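Local coordinates for BamaA.19900.a (Balamuthia mandrillaris, PDB 6VZZ), which probably phosphorylates glucose to glucose 6-phosphate at the expense of ATP, as glucokinases do at the entrance to glycolysis, at residues E256-D259 against G263-L266; L311-L316 against V340-F345. All blocks are in the same frame, centred on the assembly; numbering follows the deposited sequence.

Both contacts are largely buried, but only interaction 1 touches the glucose. Interaction 1 is polar: a salt bridge and a bridging water tie the loop before helix 263-276 to that helix's first turn, with a second water held more weakly by Arg-264, the exposed member of the contact. Interaction 2 is apolar packing of helix 303-327 on residues 340-345, about 14 Å from a bound glucose at the side chain of Asn-342. The two are joined through helix 303-327. Tyr-257 CD1 lies 3.6 Å from Phe-315 O, and Leu-266 CD1 rests 3.9 Å from His-312 CB, so this helix touches both segments of interaction 1 and contributes Phe-313 to interaction 2.

Interaction 1: residues E256-D259 against G263-L266; sequences EYED and GRGL. With BGC (beta-D-glucopyranose), chain B.
Arg-264 reaches across from the first turn of helix 263-276 and puts NH2 2.7 Å from Glu-258 OE2, a nearly straight salt bridge (N-H...O 168°) in the glucose pocket of this actin-ATPase-clan kinase. The oxygen is met on its anti lone pair and lies in the guanidinium plane, while the carboxylate itself is turned 89° against that plane. The other oxygen, OE1, takes the sugar's anomeric hydroxyl, with O1 of the glucose 2.6 Å from Glu-258 OE1. Leu-195 N adds a second bond to OE1 and Asn-116 ND2 a second to OE2, so both oxygens are gripped twice and the carboxylate's rotation is fixed. With CG anti to the backbone N (chi1 -174°) and the chain extended beyond it, Glu-258 reaches the sugar from its loop.

One water accepts from Arg-264 NE and donates to Asp-259 OD1, and another donates to that same OD1 and to Glu-256 OE1 and weakly accepts from Arg-264 NH2. Asp-259 OD2 is held by Tyr-249 OH and by Glu-256 N, 3.0 Å away, while Asp-259 N returns a bond to Glu-256 O. On the backbone side, Asp-259 O lies 3.3 Å from Gly-265 CA.

Interaction 2: residues L311-L316 against V340-F345; sequences LHFKFL and VNNNLF
Helix 303-327 packs here against the turn that leads into helix 343-348, and the side chain that spans the gap is Phe-313. The backbones stay well apart, 9.4 Å between Phe-313 CA and Phe-345 CA, and the Phe-313 ring bridges the distance and touches two residues at once. Its far end meets Asn-342, whose CB sits at the ring edge, near its plane, 3.8 Å from Phe-313 CZ. The amide plane of Asn-342 stands 84° from the ring, and the two side chains cross at a slant. Phe-345 comes alongside instead. Its CG is anti to the backbone N (chi1 177°), which sends the ring out toward Phe-313, and the two side chains run antiparallel, side by side. The rings touch at their rims, Phe-313 CD2 to Phe-345 CD2 at 3.7 Å, with centroids 5.8 Å apart and planes at 21°. They do not overlap, so this is not a stack.

In the larger lobe of this actin-like, two-domain fold, helix 303-327 leads into strand 331-335 of the mixed six-stranded sheet, and the chain then turns back through 340-345 to cover the same helix. Val-340 to Asn-343 form the type I beta turn that runs into helix 343-348. His-312 and Leu-316, on the same helix as Phe-313, lie on strand 186-191 of the sheet, and His-312 ND1 is hydrogen-bonded to Ile-260 O. The imidazole also reaches over one face of the Phe-313 ring near its rim, with His-312 CD2 4.1 Å above the ring plane.

Interaction 1: residues E256-D259 against G263-L266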
loop_
_atom_site.group_PDB
_atom_site.type_symbol
_atom_site.label_atom_id
_atom_site.label_comp_id
_atom_site.label_asym_id
_atom_site.label_seq_id
_atom_site.Cartn_x
_atom_site.Cartn_y
_atom_site.Cartn_z
ATOM N N GLU A 256 -6.971 11.100 -10.278
ATOM C CA GLU A 256 -6.840 9.791 -9.655
ATOM C C GLU A 256 -6.797 8.727 -10.733
ATOM O O GLU A 256 -7.306 8.918 -11.840
ATOM C CB GLU A 256 -8.011 9.492 -8.711
ATOM C CG GLU A 256 -8.423 10.624 -7.799
ATOM C CD GLU A 256 -9.600 10.252 -6.917
ATOM O OE1 GLU A 256 -10.322 9.284 -7.254
ATOM O OE2 GLU A 256 -9.798 10.919 -5.877
ATOM N N TYR A 257 -6.182 7.586 -10.396
ATOM C CA TYR A 257 -6.174 6.470 -11.338
ATOM C C TYR A 257 -7.594 6.104 -11.753
ATOM O O TYR A 257 -7.840 5.783 -12.924
ATOM C CB TYR A 257 -5.455 5.260 -10.738
ATOM C CG TYR A 257 -3.949 5.285 -10.917
ATOM C CD1 TYR A 257 -3.369 4.993 -12.147
ATOM C CD2 TYR A 257 -3.102 5.595 -9.855
ATOM C CE1 TYR A 257 -1.993 5.013 -12.312
ATOM C CE2 TYR A 257 -1.735 5.616 -10.017
ATOM C CZ TYR A 257 -1.182 5.328 -11.248
ATOM O OH TYR A 257 0.191 5.347 -11.413
ATOM N N GLU A 258 -8.551 6.192 -10.814
ATOM C CA GLU A 258 -9.947 5.890 -11.121
ATOM C C GLU A 258 -10.541 6.870 -12.130
ATOM O O GLU A 258 -11.532 6.541 -12.795
ATOM C CB GLU A 258 -10.785 5.885 -9.838
ATOM C CG GLU A 258 -12.227 5.424 -10.046
ATOM C CD GLU A 258 -13.022 5.314 -8.751
ATOM O OE1 GLU A 258 -12.696 4.440 -7.922
ATOM O OE2 GLU A 258 -13.976 6.103 -8.559
ATOM N N ASP A 259 -9.955 8.056 -12.285
ATOM C CA ASP A 259 -10.487 8.978 -13.277
ATOM C C ASP A 259 -10.216 8.509 -14.698
ATOM O O ASP A 259 -10.812 9.047 -15.643
ATOM C CB ASP A 259 -9.924 10.382 -13.045
ATOM C CG ASP A 259 -10.426 10.998 -11.741
ATOM O OD1 ASP A 259 -11.557 10.655 -11.320
ATOM O OD2 ASP A 259 -9.703 11.824 -11.139
ATOM N N GLY A 263 -15.358 2.800 -15.699
ATOM C CA GLY A 263 -16.287 2.987 -16.789
ATOM C C GLY A 263 -16.326 4.421 -17.278
ATOM O O GLY A 263 -16.098 4.680 -18.463
ATOM N N ARG A 264 -16.616 5.368 -16.378
ATOM C CA ARG A 264 -16.637 6.769 -16.780
ATOM C C ARG A 264 -15.263 7.227 -17.247
ATOM O O ARG A 264 -15.162 8.127 -18.088
ATOM C CB ARG A 264 -17.149 7.646 -15.629
ATOM C CG ARG A 264 -16.205 7.784 -14.446
ATOM C CD ARG A 264 -16.893 8.422 -13.243
ATOM N NE ARG A 264 -15.958 8.662 -12.148
ATOM C CZ ARG A 264 -15.665 7.767 -11.203
ATOM N NH1 ARG A 264 -16.244 6.567 -11.215
ATOM N NH2 ARG A 264 -14.795 8.069 -10.238
ATOM N N GLY A 265 -14.198 6.606 -16.727
ATOM C CA GLY A 265 -12.859 6.960 -17.167
ATOM C C GLY A 265 -12.596 6.544 -18.600
ATOM O O GLY A 265 -12.020 7.303 -19.380
ATOM N N LEU A 266 -13.023 5.338 -18.971
ATOM C CA LEU A 266 -12.928 4.929 -20.365
ATOM C C LEU A 266 -13.762 5.841 -21.256
ATOM O O LEU A 266 -13.354 6.175 -22.370
ATOM C CB LEU A 266 -13.366 3.475 -20.515
ATOM C CG LEU A 266 -13.385 2.936 -21.947
ATOM C CD1 LEU A 266 -11.996 2.956 -22.569
ATOM C CD2 LEU A 266 -13.980 1.543 -21.985
HETATM C C2 BGC B . -14.306 2.928 -3.900
HETATM C C3 BGC B . -13.803 1.607 -3.338
HETATM C C4 BGC B . -14.365 0.447 -4.149
HETATM C C5 BGC B . -14.042 0.656 -5.624
HETATM C C6 BGC B . -14.591 -0.417 -6.533
HETATM C C1 BGC B . -13.963 2.999 -5.379
HETATM O O1 BGC B . -14.324 4.216 -5.923
HETATM O O2 BGC B . -13.718 4.016 -3.198
HETATM O O3 BGC B . -14.154 1.483 -1.967
HETATM O O4 BGC B . -13.773 -0.773 -3.728
HETATM O O5 BGC B . -14.593 1.910 -6.049
HETATM O O6 BGC B . -15.950 -0.688 -6.258
HETATM O O HOH W 1 -12.418 9.592 -9.093
HETATM O O HOH W 2 -14.161 10.311 -12.430
#

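Interaction 2: residues L311-L316 against V340-F345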
loop_
_atom_site.group_PDB
_atom_site.type_symbol
_atom_site.label_atom_id
_atom_site.label_comp_id
_atom_site.label_asym_id
_atom_site.label_seq_id
_atom_site.Cartn_x
_atom_site.Cartn_y
_atom_site.Cartn_z
ATOM N N LEU A 311 -5.179 3.183 -23.465
ATOM C CA LEU A 311 -4.771 4.049 -22.366
ATOM C C LEU A 311 -5.443 3.637 -21.069
ATOM O O LEU A 311 -4.833 3.702 -19.995
ATOM C CB LEU A 311 -5.096 5.502 -22.696
ATOM C CG LEU A 311 -4.195 6.123 -23.751
ATOM C CD1 LEU A 311 -4.980 7.100 -24.582
ATOM C CD2 LEU A 311 -3.035 6.812 -23.065
ATOM N N HIS A 312 -6.708 3.227 -21.156
ATOM C CA HIS A 312 -7.431 2.709 -20.000
ATOM C C HIS A 312 -6.631 1.599 -19.328
ATOM O O HIS A 312 -6.287 1.686 -18.145
ATOM C CB HIS A 312 -8.805 2.219 -20.465
ATOM C CG HIS A 312 -9.634 1.581 -19.400
ATOM N ND1 HIS A 312 -10.180 2.291 -18.352
ATOM C CD2 HIS A 312 -10.052 0.303 -19.247
ATOM C CE1 HIS A 312 -10.881 1.471 -17.589
ATOM N NE2 HIS A 312 -10.817 0.258 -18.108
ATOM N N PHE A 313 -6.267 0.572 -20.099
ATOM C CA PHE A 313 -5.543 -0.552 -19.523
ATOM C C PHE A 313 -4.097 -0.204 -19.229
ATOM O O PHE A 313 -3.493 -0.797 -18.325
ATOM C CB PHE A 313 -5.630 -1.761 -20.441
ATOM C CG PHE A 313 -6.739 -2.682 -20.079
ATOM C CD1 PHE A 313 -6.689 -3.400 -18.896
ATOM C CD2 PHE A 313 -7.848 -2.807 -20.887
ATOM C CE1 PHE A 313 -7.715 -4.242 -18.536
ATOM C CE2 PHE A 313 -8.880 -3.652 -20.527
ATOM C CZ PHE A 313 -8.813 -4.369 -19.349
ATOM N N LYS A 314 -3.526 0.750 -19.965
ATOM C CA LYS A 314 -2.177 1.198 -19.645
ATOM C C LYS A 314 -2.109 1.729 -18.219
ATOM O O LYS A 314 -1.201 1.384 -17.455
ATOM C CB LYS A 314 -1.720 2.257 -20.645
ATOM C CG LYS A 314 -0.323 2.772 -20.364
ATOM C CD LYS A 314 0.420 3.132 -21.640
ATOM C CE LYS A 314 0.033 4.505 -22.150
ATOM N NZ LYS A 314 0.986 4.995 -23.205
ATOM N N PHE A 315 -3.085 2.547 -17.826
ATOM C CA PHE A 315 -3.038 3.102 -16.479
ATOM C C PHE A 315 -3.401 2.064 -15.432
ATOM O O PHE A 315 -2.927 2.153 -14.295
ATOM C CB PHE A 315 -3.935 4.329 -16.370
ATOM C CG PHE A 315 -3.270 5.584 -16.840
ATOM C CD1 PHE A 315 -3.233 5.898 -18.194
ATOM C CD2 PHE A 315 -2.650 6.434 -15.937
ATOM C CE1 PHE A 315 -2.597 7.050 -18.638
ATOM C CE2 PHE A 315 -2.019 7.580 -16.367
ATOM C CZ PHE A 315 -1.991 7.896 -17.722
ATOM N N LEU A 316 -4.215 1.069 -15.787
ATOM C CA LEU A 316 -4.393 -0.061 -14.878
ATOM C C LEU A 316 -3.067 -0.778 -14.649
ATOM O O LEU A 316 -2.725 -1.119 -13.512
ATOM C CB LEU A 316 -5.441 -1.032 -15.423
ATOM C CG LEU A 316 -5.533 -2.341 -14.627
ATOM C CD1 LEU A 316 -6.132 -2.095 -13.257
ATOM C CD2 LEU A 316 -6.326 -3.382 -15.379
ATOM N N VAL A 340 -13.976 -10.314 -17.326
ATOM C CA VAL A 340 -14.182 -11.430 -18.248
ATOM C C VAL A 340 -14.327 -10.934 -19.684
ATOM O O VAL A 340 -13.715 -11.476 -20.610
ATOM C CB VAL A 340 -15.408 -12.254 -17.813
ATOM C CG1 VAL A 340 -15.608 -13.441 -18.736
ATOM C CG2 VAL A 340 -15.247 -12.711 -16.365
ATOM N N ASN A 341 -15.129 -9.889 -19.889
ATOM C CA ASN A 341 -15.369 -9.399 -21.241
ATOM C C ASN A 341 -14.190 -8.628 -21.823
ATOM O O ASN A 341 -14.211 -8.321 -23.020
ATOM C CB ASN A 341 -16.614 -8.509 -21.271
ATOM C CG ASN A 341 -17.859 -9.226 -20.787
ATOM O OD1 ASN A 341 -18.523 -8.769 -19.870
ATOM N ND2 ASN A 341 -18.180 -10.351 -21.407
ATOM N N ASN A 342 -13.177 -8.301 -21.024
ATOM C CA ASN A 342 -12.042 -7.522 -21.497
ATOM C C ASN A 342 -10.754 -8.324 -21.612
ATOM O O ASN A 342 -9.722 -7.749 -21.970
ATOM C CB ASN A 342 -11.803 -6.313 -20.584
ATOM C CG ASN A 342 -12.879 -5.261 -20.721
ATOM O OD1 ASN A 342 -13.663 -5.283 -21.665
ATOM N ND2 ASN A 342 -12.918 -4.323 -19.785
ATOM N N ASN A 343 -10.775 -9.627 -21.320
ATOM C CA ASN A 343 -9.547 -10.412 -21.419
ATOM C C ASN A 343 -9.093 -10.576 -22.861
ATOM O O ASN A 343 -7.891 -10.680 -23.116
ATOM C CB ASN A 343 -9.731 -11.787 -20.783
ATOM C CG ASN A 343 -9.885 -11.718 -19.289
ATOM O OD1 ASN A 343 -9.235 -10.912 -18.616
ATOM N ND2 ASN A 343 -10.758 -12.562 -18.752
ATOM N N LEU A 344 -10.032 -10.620 -23.812
ATOM C CA LEU A 344 -9.643 -10.716 -25.213
ATOM C C LEU A 344 -8.855 -9.486 -25.630
ATOM O O LEU A 344 -7.784 -9.602 -26.238
ATOM C CB LEU A 344 -10.870 -10.897 -26.099
ATOM C CG LEU A 344 -10.611 -10.748 -27.602
ATOM C CD1 LEU A 344 -9.762 -11.888 -28.157
ATOM C CD2 LEU A 344 -11.920 -10.615 -28.375
ATOM N N PHE A 345 -9.361 -8.294 -25.294
ATOM C CA PHE A 345 -8.605 -7.080 -25.588
ATOM C C PHE A 345 -7.221 -7.148 -24.967
ATOM O O PHE A 345 -6.227 -6.756 -25.592
ATOM C CB PHE A 345 -9.333 -5.836 -25.081
ATOM C CG PHE A 345 -8.554 -4.573 -25.291
ATOM C CD1 PHE A 345 -8.661 -3.867 -26.481
ATOM C CD2 PHE A 345 -7.677 -4.109 -24.320
ATOM C CE1 PHE A 345 -7.922 -2.712 -26.695
ATOM C CE2 PHE A 345 -6.929 -2.954 -24.531
ATOM C CZ PHE A 345 -7.052 -2.258 -25.719
#